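Long-range contacts in PspGI restriction endonuclease (PDB 3BM3), which binds its substrate DNA with base flipping and probably cuts it sequence-specifically, as a type II restriction endonuclease: residues L5-T10 against R75-S80; E35-L40 against L112-I117; E135-I140 against A154-V159. The protein carries 2 engineered substitutions. All coordinates share one frame; numbering follows the deposited sequence. Where two conformers were deposited one is given.

In the fold
The three contacts illustrate how chemistry follows position in a fold. Interactions 1 and 2 lie at the surface and join chain ahead of the sheet to the two long helices that follow each other, 52-80 in the first and 85-115 in the second. Interaction 1 sets a loop on a tyrosine by apolar and CH-pi packing; interaction 2 joins two helix ends by a lysine chain with one weak hydrogen bond and by a Leu-Phe contact. Interaction 3 is buried in the sheet, where two backbone hydrogen bonds are combined with apolar side-chain packing. Interactions 1 and 3 lie about 38 Å apart between centres, whereas interactions 2 and 3 touch through Leu112 CD1 and Phe139 CD1, 4.0 Å apart.

Interaction 1: L5-T10 against R75-S80; sequences LVIDIT and REAYLS
Apolar contacts come first where the 5-10 loop meets the last turns of helix 52-80. The Ile7 side chain sets out toward the helix; its CG2, anti to the backbone N, lies 3.6 Å from Ala77 CB, and its CD1 meets the same atom at 3.8 Å, so both branches rest on one methyl. Ile7 CG2 also approaches Tyr78 CE1 obliquely, at 3.9 Å. The CH-pi contact belongs to Ile9. Its CG1 takes the crowded place between backbone N and carbonyl carbon (chi1 60°), while CG2, anti to the carbonyl carbon, rests over the middle of one face of the Tyr78 ring, 4.2 Å from its centroid. Tyr83 meets the same ring edge-to-face. Around Ile9 the loop forms an Asx turn: Asp8 OD1 accepts from Thr10 N at 2.9 Å and from Thr10 OG1 at 2.6 Å, both from above the carboxylate plane. The polar anchor of the Tyr78 hydroxyl is a hydrogen bond with Lys11 O; Asp8 O is merely close to Tyr78 OH, at 3.2 Å. An alanine in place of Tyr78 would take away the ring under Ile9 and the hydroxyl, and would probably loosen the loop's hold on the helix.

Interaction 2: E35-L40 against L112-I117; sequences ELLDRL and LNKFGI
Two helix ends approach each other here, with Leu37 and Lys114 nearest across the contact, their CA atoms 7.2 Å apart. After helix 33-38 the chain runs on through Arg39 to Leu40, whose N bonds back to Leu37 O. The partner ends in a Schellman motif: Gly116 has a positive phi of 71°, and both Gly116 N and Ile117 N bond back into the last turn, to Asn113 O and Leu112 O. Lys114 makes the main connection. Its CG is anti to the backbone N, and bends at chi2 and chi4 carry the chain along Leu37, the two side chains sliding past each other in opposite directions. Lys114 CE lies 3.8 Å from Leu37 CB and 3.3 Å from Leu37 O, and Lys114 NZ gives a weak hydrogen bond of 3.4 Å to Leu37 O. That carbonyl is thus gripped by a backbone N-H and, less firmly, by an ammonium whose charge would probably suit a helix C-terminus. Asp38 OD1 stays 4.8 Å from Lys114 NZ; the charged atoms are not in contact, though the carboxylate may still influence the ammonium weakly. Beside the lysine chain, Leu40 CD2 meets Phe115 CZ at 3.8 Å, the side chains crossing at about a right angle. Around this contact, Leu37 and Leu40 also pack on Ile55 of helix 52-80, the Phe115 ring meets that of Phe250 in helix 249-259, and Ile117 packs on Ile141 of strand 139-141.

Interaction 3: E135-I140 against A154-V159; sequences EKPAFI and AILITV. Engineered in segment 135-140: Ala138 (natural residue Asp).
The tight part of this contact is the strand pairing of Phe139 with Ile157, an antiparallel hydrogen-bonded pair. Phe139 N donates to Ile157 O at 3.0 Å with an N-H...O angle of 167°, and Ile157 N returns a bond of 2.8 Å to Phe139 O; both donors lie in the plane of the carbonyl they meet. Next along, Ile140 and Leu156 form a non-hydrogen-bonded pair and lie side by side, Leu156 CD2 being 3.9 Å from Ile140 CG2 and equally close to its CG1. The Pro137 ring lies alongside Leu156, pointing the same way. On the face that carries Phe139 and Ile157, Val159 CG2 comes up to the edge of the Phe139 ring, 4.0 Å from Phe139 CD2, while Phe108 and His121 also meet that ring.

At a classic beta bulge Ala138 and Phe139 share Ile157 as their partner. The chains stay close there, but the regular ladder stops, and the less direct part of the contact, from Lys136 to Ala138 against Thr158 and Val159, is completed by two waters. One links Lys136 O to Thr158 OG1, which is also hydrogen-bonded to Glu173; another accepts from Val159 N at 3.1 Å and, weakly, from Ala138 N. The Ala138 methyl still touches Val159, its CB 4.0 Å from Val159 CB.

Bound DNA lies close by, with Lys136 packed on a sugar. Ala138 is an engineered replacement of a natural aspartate; an aspartate after Pro137, facing strand 155-160 at one border of the five-stranded mixed sheet, is consistent with the acidic position of the PD-(D/E)XK nuclease fold, where it probably belongs to the active site.

Interaction 1: L5-T10 against R75-S80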
loop_
_atom_site.group_PDB
_atom_site.type_symbol
_atom_site.label_atom_id
_atom_site.label_comp_id
_atom_site.label_asym_id
_atom_site.label_seq_id
_atom_site.Cartn_x
_atom_site.Cartn_y
_atom_site.Cartn_z
ATOM N N LEU C 5 4.693 -19.941 -26.780
ATOM C CA LEU C 5 5.953 -19.644 -26.116
ATOM C C LEU C 5 6.859 -20.848 -26.090
ATOM O O LEU C 5 6.396 -21.971 -25.970
ATOM C CB LEU C 5 5.731 -19.204 -24.667
ATOM C CG LEU C 5 4.901 -17.939 -24.490
ATOM C CD1 LEU C 5 4.507 -17.759 -22.996
ATOM C CD2 LEU C 5 5.660 -16.748 -25.060
ATOM N N VAL C 6 8.155 -20.587 -26.168
ATOM C CA VAL C 6 9.160 -21.564 -25.833
ATOM C C VAL C 6 9.411 -21.340 -24.363
ATOM O O VAL C 6 9.783 -20.241 -23.918
ATOM C CB VAL C 6 10.433 -21.390 -26.662
ATOM C CG1 VAL C 6 11.475 -22.413 -26.271
ATOM C CG2 VAL C 6 10.091 -21.466 -28.155
ATOM N N ILE C 7 9.113 -22.362 -23.599
ATOM C CA ILE C 7 9.113 -22.236 -22.165
ATOM C C ILE C 7 10.295 -23.000 -21.631
ATOM O O ILE C 7 10.414 -24.206 -21.855
ATOM C CB ILE C 7 7.797 -22.743 -21.563
ATOM C CG1 ILE C 7 6.665 -21.812 -22.026
ATOM C CG2 ILE C 7 7.906 -22.761 -20.039
ATOM C CD1 ILE C 7 5.303 -22.388 -21.960
ATOM N N ASP C 8 11.175 -22.294 -20.937
ATOM C CA ASP C 8 12.322 -22.902 -20.307
ATOM C C ASP C 8 11.996 -23.091 -18.849
ATOM O O ASP C 8 12.005 -22.157 -18.086
ATOM C CB ASP C 8 13.541 -21.981 -20.477
ATOM C CG ASP C 8 14.773 -22.500 -19.757
ATOM O OD1 ASP C 8 14.670 -23.507 -19.027
ATOM O OD2 ASP C 8 15.832 -21.884 -19.929
ATOM N N ILE C 9 11.710 -24.331 -18.455
ATOM C CA ILE C 9 11.269 -24.603 -17.090
ATOM C C ILE C 9 12.382 -24.498 -16.055
ATOM O O ILE C 9 12.108 -24.626 -14.876
ATOM C CB ILE C 9 10.569 -25.972 -16.952
ATOM C CG1 ILE C 9 11.515 -27.109 -17.369
ATOM C CG2 ILE C 9 9.234 -25.951 -17.732
ATOM C CD1 ILE C 9 11.173 -28.426 -16.725
ATOM N N THR C 10 13.622 -24.259 -16.483
ATOM C CA THR C 10 14.711 -24.018 -15.537
ATOM C C THR C 10 14.748 -22.549 -15.080
ATOM O O THR C 10 15.537 -22.188 -14.213
ATOM C CB THR C 10 16.076 -24.402 -16.120
ATOM O OG1 THR C 10 16.439 -23.484 -17.143
ATOM C CG2 THR C 10 16.049 -25.856 -16.682
ATOM N N ARG C 75 1.836 -22.060 -17.105
ATOM C CA ARG C 75 1.260 -22.931 -16.099
ATOM C C ARG C 75 1.303 -24.386 -16.541
ATOM O O ARG C 75 1.788 -25.285 -15.821
ATOM C CB ARG C 75 -0.190 -22.527 -15.830
ATOM C CG ARG C 75 -0.810 -23.383 -14.727
ATOM C CD ARG C 75 -2.246 -22.993 -14.475
ATOM N NE ARG C 75 -2.312 -21.730 -13.766
ATOM C CZ ARG C 75 -2.641 -20.556 -14.295
ATOM N NH1 ARG C 75 -2.973 -20.450 -15.576
ATOM N NH2 ARG C 75 -2.636 -19.487 -13.536
ATOM N N GLU C 76 0.806 -24.627 -17.746
ATOM C CA GLU C 76 0.781 -25.993 -18.249
ATOM C C GLU C 76 2.178 -26.608 -18.300
ATOM O O GLU C 76 2.371 -27.774 -17.942
ATOM C CB GLU C 76 0.065 -26.042 -19.606
ATOM C CG GLU C 76 -1.410 -25.707 -19.466
ATOM C CD GLU C 76 -2.172 -25.714 -20.783
ATOM O OE1 GLU C 76 -1.553 -25.881 -21.869
ATOM O OE2 GLU C 76 -3.407 -25.525 -20.728
ATOM N N ALA C 77 3.167 -25.832 -18.717
ATOM C CA ALA C 77 4.530 -26.330 -18.834
ATOM C C ALA C 77 5.079 -26.681 -17.475
ATOM O O ALA C 77 5.703 -27.746 -17.315
ATOM C CB ALA C 77 5.432 -25.295 -19.538
ATOM N N TYR C 78 4.855 -25.801 -16.490
ATOM C CA TYR C 78 5.371 -26.031 -15.136
ATOM C C TYR C 78 4.634 -27.161 -14.430
ATOM O O TYR C 78 5.241 -27.914 -13.689
ATOM C CB TYR C 78 5.403 -24.755 -14.306
ATOM C CG TYR C 78 6.613 -23.947 -14.651
ATOM C CD1 TYR C 78 6.652 -23.190 -15.820
ATOM C CD2 TYR C 78 7.740 -23.951 -13.841
ATOM C CE1 TYR C 78 7.777 -22.457 -16.160
ATOM C CE2 TYR C 78 8.880 -23.200 -14.169
ATOM C CZ TYR C 78 8.888 -22.463 -15.338
ATOM O OH TYR C 78 9.996 -21.726 -15.693
ATOM N N LEU C 79 3.343 -27.307 -14.684
ATOM C CA LEU C 79 2.602 -28.419 -14.073
ATOM C C LEU C 79 3.118 -29.723 -14.663
ATOM O O LEU C 79 3.292 -30.720 -13.934
ATOM C CB LEU C 79 1.103 -28.290 -14.310
ATOM C CG LEU C 79 0.442 -27.091 -13.628
ATOM C CD1 LEU C 79 -1.092 -27.211 -13.767
ATOM C CD2 LEU C 79 0.874 -26.908 -12.220
ATOM N N SER C 80 3.382 -29.732 -15.965
ATOM C CA SER C 80 3.958 -30.949 -16.589
ATOM C C SER C 80 5.297 -31.340 -15.983
ATOM O O SER C 80 5.644 -32.535 -15.909
ATOM C CB SER C 80 4.120 -30.748 -18.090
ATOM O OG SER C 80 2.851 -30.728 -18.725
#

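Interaction 2: E35-L40 against L112-I117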
loop_
_atom_site.group_PDB
_atom_site.type_symbol
_atom_site.label_atom_id
_atom_site.label_comp_id
_atom_site.label_asym_id
_atom_site.label_seq_id
_atom_site.Cartn_x
_atom_site.Cartn_y
_atom_site.Cartn_z
ATOM N N GLU C 35 -5.289 3.417 -34.472
ATOM C CA GLU C 35 -6.419 3.990 -35.203
ATOM C C GLU C 35 -7.471 4.561 -34.250
ATOM O O GLU C 35 -8.096 5.576 -34.563
ATOM C CB GLU C 35 -7.012 2.980 -36.189
ATOM C CG GLU C 35 -8.276 2.261 -35.731
ATOM C CD GLU C 35 -9.544 3.057 -36.003
ATOM O OE1 GLU C 35 -9.698 3.584 -37.135
ATOM O OE2 GLU C 35 -10.399 3.143 -35.090
ATOM N N LEU C 36 -7.678 3.934 -33.099
ATOM C CA LEU C 36 -8.533 4.506 -32.047
ATOM C C LEU C 36 -7.995 5.858 -31.564
ATOM O O LEU C 36 -8.740 6.821 -31.416
ATOM C CB LEU C 36 -8.631 3.583 -30.837
ATOM C CG LEU C 36 -9.387 2.271 -31.010
ATOM C CD1 LEU C 36 -9.150 1.432 -29.782
ATOM C CD2 LEU C 36 -10.869 2.523 -31.256
ATOM N N LEU C 37 -6.693 5.923 -31.300
ATOM C CA LEU C 37 -6.091 7.175 -30.845
ATOM C C LEU C 37 -6.251 8.279 -31.891
ATOM O O LEU C 37 -6.468 9.433 -31.540
ATOM C CB LEU C 37 -4.624 6.980 -30.524
ATOM C CG LEU C 37 -4.320 6.101 -29.319
ATOM C CD1 LEU C 37 -2.865 5.639 -29.350
ATOM C CD2 LEU C 37 -4.635 6.892 -28.025
ATOM N N ASP C 38 -6.169 7.921 -33.168
ATOM C CA ASP C 38 -6.431 8.868 -34.268
ATOM C C ASP C 38 -7.842 9.460 -34.219
ATOM O O ASP C 38 -8.096 10.522 -34.795
ATOM C CB ASP C 38 -6.311 8.187 -35.627
ATOM C CG ASP C 38 -4.909 7.777 -35.967
ATOM O OD1 ASP C 38 -3.952 8.287 -35.349
ATOM O OD2 ASP C 38 -4.781 6.909 -36.849
ATOM N N ARG C 39 -8.745 8.744 -33.557
ATOM C CA ARG C 39 -10.151 9.106 -33.479
ATOM C C ARG C 39 -10.537 9.590 -32.073
ATOM O O ARG C 39 -11.709 9.603 -31.716
ATOM C CB ARG C 39 -10.987 7.893 -33.868
ATOM C CG ARG C 39 -10.775 7.453 -35.326
ATOM C CD ARG C 39 -11.994 6.733 -35.890
ATOM N NE ARG C 39 -13.233 7.459 -35.603
ATOM C CZ ARG C 39 -13.594 8.610 -36.171
ATOM N NH1 ARG C 39 -12.830 9.193 -37.092
ATOM N NH2 ARG C 39 -14.740 9.180 -35.828
ATOM N N LEU C 40 -9.546 10.003 -31.293
ATOM C CA LEU C 40 -9.765 10.406 -29.894
ATOM C C LEU C 40 -10.791 11.551 -29.830
ATOM O O LEU C 40 -10.700 12.516 -30.605
ATOM C CB LEU C 40 -8.445 10.857 -29.268
ATOM C CG LEU C 40 -8.034 10.421 -27.854
ATOM C CD1 LEU C 40 -8.842 9.326 -27.213
ATOM C CD2 LEU C 40 -6.537 10.118 -27.853
ATOM N N LEU C 112 -0.008 9.846 -23.247
ATOM C CA LEU C 112 0.847 11.021 -23.181
ATOM C C LEU C 112 1.503 11.295 -24.544
ATOM O O LEU C 112 1.502 12.407 -25.040
ATOM C CB LEU C 112 1.906 10.851 -22.097
ATOM C CG LEU C 112 1.357 10.888 -20.651
ATOM C CD1 LEU C 112 2.527 10.662 -19.703
ATOM C CD2 LEU C 112 0.589 12.191 -20.269
ATOM N N ASN C 113 2.050 10.260 -25.151
ATOM C CA ASN C 113 2.752 10.395 -26.420
ATOM C C ASN C 113 1.845 10.949 -27.481
ATOM O O ASN C 113 2.230 11.841 -28.236
ATOM C CB ASN C 113 3.290 9.051 -26.887
ATOM C CG ASN C 113 4.458 8.594 -26.068
ATOM O OD1 ASN C 113 5.042 9.375 -25.320
ATOM N ND2 ASN C 113 4.816 7.337 -26.211
ATOM N N LYS C 114 0.625 10.422 -27.524
ATOM C CA LYS C 114 -0.350 10.816 -28.527
ATOM C C LYS C 114 -0.636 12.310 -28.448
ATOM O O LYS C 114 -0.748 12.968 -29.480
ATOM C CB LYS C 114 -1.649 10.013 -28.379
ATOM C CG LYS C 114 -2.714 10.336 -29.451
ATOM C CD LYS C 114 -2.204 9.997 -30.853
ATOM C CE LYS C 114 -3.254 10.217 -31.947
ATOM N NZ LYS C 114 -3.890 11.559 -31.859
ATOM N N PHE C 115 -0.707 12.841 -27.227
ATOM C CA PHE C 115 -0.954 14.248 -27.005
ATOM C C PHE C 115 0.299 15.107 -27.080
ATOM O O PHE C 115 0.200 16.323 -26.963
ATOM C CB PHE C 115 -1.660 14.456 -25.663
ATOM C CG PHE C 115 -3.065 13.965 -25.636
ATOM C CD1 PHE C 115 -4.092 14.745 -26.115
ATOM C CD2 PHE C 115 -3.366 12.727 -25.166
ATOM C CE1 PHE C 115 -5.400 14.271 -26.100
ATOM C CE2 PHE C 115 -4.644 12.249 -25.148
ATOM C CZ PHE C 115 -5.675 13.014 -25.606
ATOM N N GLY C 116 1.456 14.485 -27.291
ATOM C CA GLY C 116 2.738 15.186 -27.366
ATOM C C GLY C 116 3.174 15.709 -26.023
ATOM O O GLY C 116 3.900 16.683 -25.952
ATOM N N ILE C 117 2.687 15.099 -24.948
ATOM C CA ILE C 117 3.032 15.542 -23.619
ATOM C C ILE C 117 4.352 14.919 -23.309
ATOM O O ILE C 117 4.462 13.691 -23.244
ATOM C CB ILE C 117 1.981 15.130 -22.581
ATOM C CG1 ILE C 117 0.650 15.826 -22.909
ATOM C CG2 ILE C 117 2.444 15.421 -21.132
ATOM C CD1 ILE C 117 -0.539 15.238 -22.172
#

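Interaction 3: E135-I140 against A154-V159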
loop_
_atom_site.group_PDB
_atom_site.type_symbol
_atom_site.label_atom_id
_atom_site.label_comp_id
_atom_site.label_asym_id
_atom_site.label_seq_id
_atom_site.Cartn_x
_atom_site.Cartn_y
_atom_site.Cartn_z
ATOM N N GLU C 135 11.714 10.397 -3.724
ATOM C CA GLU C 135 10.360 10.200 -4.129
ATOM C C GLU C 135 10.271 9.961 -5.635
ATOM O O GLU C 135 11.075 10.495 -6.423
ATOM C CB GLU C 135 9.493 11.341 -3.667
ATOM C CG GLU C 135 9.442 11.469 -2.183
ATOM C CD GLU C 135 8.956 10.187 -1.527
ATOM O OE1 GLU C 135 7.807 9.819 -1.761
ATOM O OE2 GLU C 135 9.768 9.542 -0.833
ATOM N N LYS C 136 9.292 9.154 -6.030
ATOM C CA LYS C 136 9.228 8.649 -7.389
ATOM C C LYS C 136 7.796 8.697 -7.932
ATOM O O LYS C 136 7.104 7.680 -8.040
ATOM C CB LYS C 136 9.833 7.247 -7.456
ATOM C CG LYS C 136 10.060 6.751 -8.866
ATOM C CD LYS C 136 10.464 5.288 -8.886
ATOM C CE LYS C 136 9.866 4.604 -10.082
ATOM N NZ LYS C 136 10.567 3.346 -10.378
ATOM N N PRO C 137 7.353 9.906 -8.295
ATOM C CA PRO C 137 6.083 9.998 -8.967
ATOM C C PRO C 137 6.154 9.117 -10.217
ATOM O O PRO C 137 7.224 8.982 -10.836
ATOM C CB PRO C 137 5.974 11.479 -9.355
ATOM C CG PRO C 137 7.089 12.171 -8.739
ATOM C CD PRO C 137 8.026 11.203 -8.133
ATOM N N ALA C 138 5.029 8.529 -10.596
ATOM C CA ALA C 138 4.972 7.762 -11.830
ATOM C C ALA C 138 5.423 8.599 -12.998
ATOM O O ALA C 138 6.179 8.134 -13.827
ATOM C CB ALA C 138 3.572 7.207 -12.129
ATOM N N PHE C 139 4.946 9.840 -13.058
ATOM C CA PHE C 139 5.318 10.732 -14.129
ATOM C C PHE C 139 5.642 12.099 -13.597
ATOM O O PHE C 139 5.021 12.586 -12.668
ATOM C CB PHE C 139 4.190 10.826 -15.150
ATOM C CG PHE C 139 3.859 9.501 -15.749
ATOM C CD1 PHE C 139 4.638 9.001 -16.769
ATOM C CD2 PHE C 139 2.839 8.721 -15.254
ATOM C CE1 PHE C 139 4.398 7.742 -17.315
ATOM C CE2 PHE C 139 2.588 7.460 -15.807
ATOM C CZ PHE C 139 3.357 6.990 -16.833
ATOM N N ILE C 140 6.640 12.687 -14.216
ATOM C CA ILE C 140 6.958 14.066 -14.000
ATOM C C ILE C 140 6.810 14.723 -15.339
ATOM O O ILE C 140 7.426 14.312 -16.323
ATOM C CB ILE C 140 8.377 14.251 -13.500
ATOM C CG1 ILE C 140 8.572 13.478 -12.205
ATOM C CG2 ILE C 140 8.663 15.751 -13.270
ATOM C CD1 ILE C 140 9.955 13.507 -11.663
ATOM N N ALA C 154 6.052 22.229 -13.155
ATOM C CA ALA C 154 5.963 20.803 -13.534
ATOM C C ALA C 154 4.799 20.166 -12.793
ATOM O O ALA C 154 4.319 20.680 -11.769
ATOM C CB ALA C 154 7.247 20.064 -13.177
ATOM N N ILE C 155 4.372 19.028 -13.324
ATOM C CA ILE C 155 3.314 18.249 -12.712
ATOM C C ILE C 155 3.912 16.934 -12.276
ATOM O O ILE C 155 4.572 16.274 -13.066
ATOM C CB ILE C 155 2.152 17.968 -13.661
ATOM C CG1 ILE C 155 1.741 19.215 -14.429
ATOM C CG2 ILE C 155 0.972 17.351 -12.881
ATOM C CD1 ILE C 155 0.733 18.909 -15.574
ATOM N N LEU C 156 3.645 16.559 -11.025
ATOM C CA LEU C 156 3.969 15.249 -10.527
ATOM C C LEU C 156 2.662 14.474 -10.542
ATOM O O LEU C 156 1.634 14.926 -10.008
ATOM C CB LEU C 156 4.505 15.325 -9.112
ATOM C CG LEU C 156 5.592 16.368 -8.943
ATOM C CD1 LEU C 156 6.116 16.330 -7.541
ATOM C CD2 LEU C 156 6.693 16.111 -9.969
ATOM N N ILE C 157 2.714 13.303 -11.157
ATOM C CA ILE C 157 1.532 12.476 -11.275
ATOM C C ILE C 157 1.818 11.120 -10.695
ATOM O O ILE C 157 2.797 10.465 -11.102
ATOM C CB ILE C 157 1.090 12.296 -12.712
ATOM C CG1 ILE C 157 0.921 13.660 -13.384
ATOM C CG2 ILE C 157 -0.244 11.529 -12.717
ATOM C CD1 ILE C 157 0.439 13.629 -14.848
ATOM N N THR C 158 1.003 10.724 -9.730
ATOM C CA THR C 158 1.068 9.398 -9.152
ATOM C C THR C 158 -0.099 8.636 -9.765
ATOM O O THR C 158 -1.194 9.177 -9.907
ATOM C CB THR C 158 1.008 9.435 -7.604
ATOM O OG1 THR C 158 2.167 10.116 -7.098
ATOM C CG2 THR C 158 0.979 8.016 -7.045
ATOM N N VAL C 159 0.158 7.401 -10.187
ATOM C CA VAL C 159 -0.796 6.634 -10.901
ATOM C C VAL C 159 -0.935 5.286 -10.197
ATOM O O VAL C 159 0.067 4.667 -9.860
ATOM C CB VAL C 159 -0.311 6.457 -12.318
ATOM C CG1 VAL C 159 -1.085 5.411 -13.034
ATOM C CG2 VAL C 159 -0.376 7.798 -13.053
HETATM O O HOH W 1 4.295 7.902 -7.047
HETATM O O HOH W 2 2.950 6.769 -9.131
#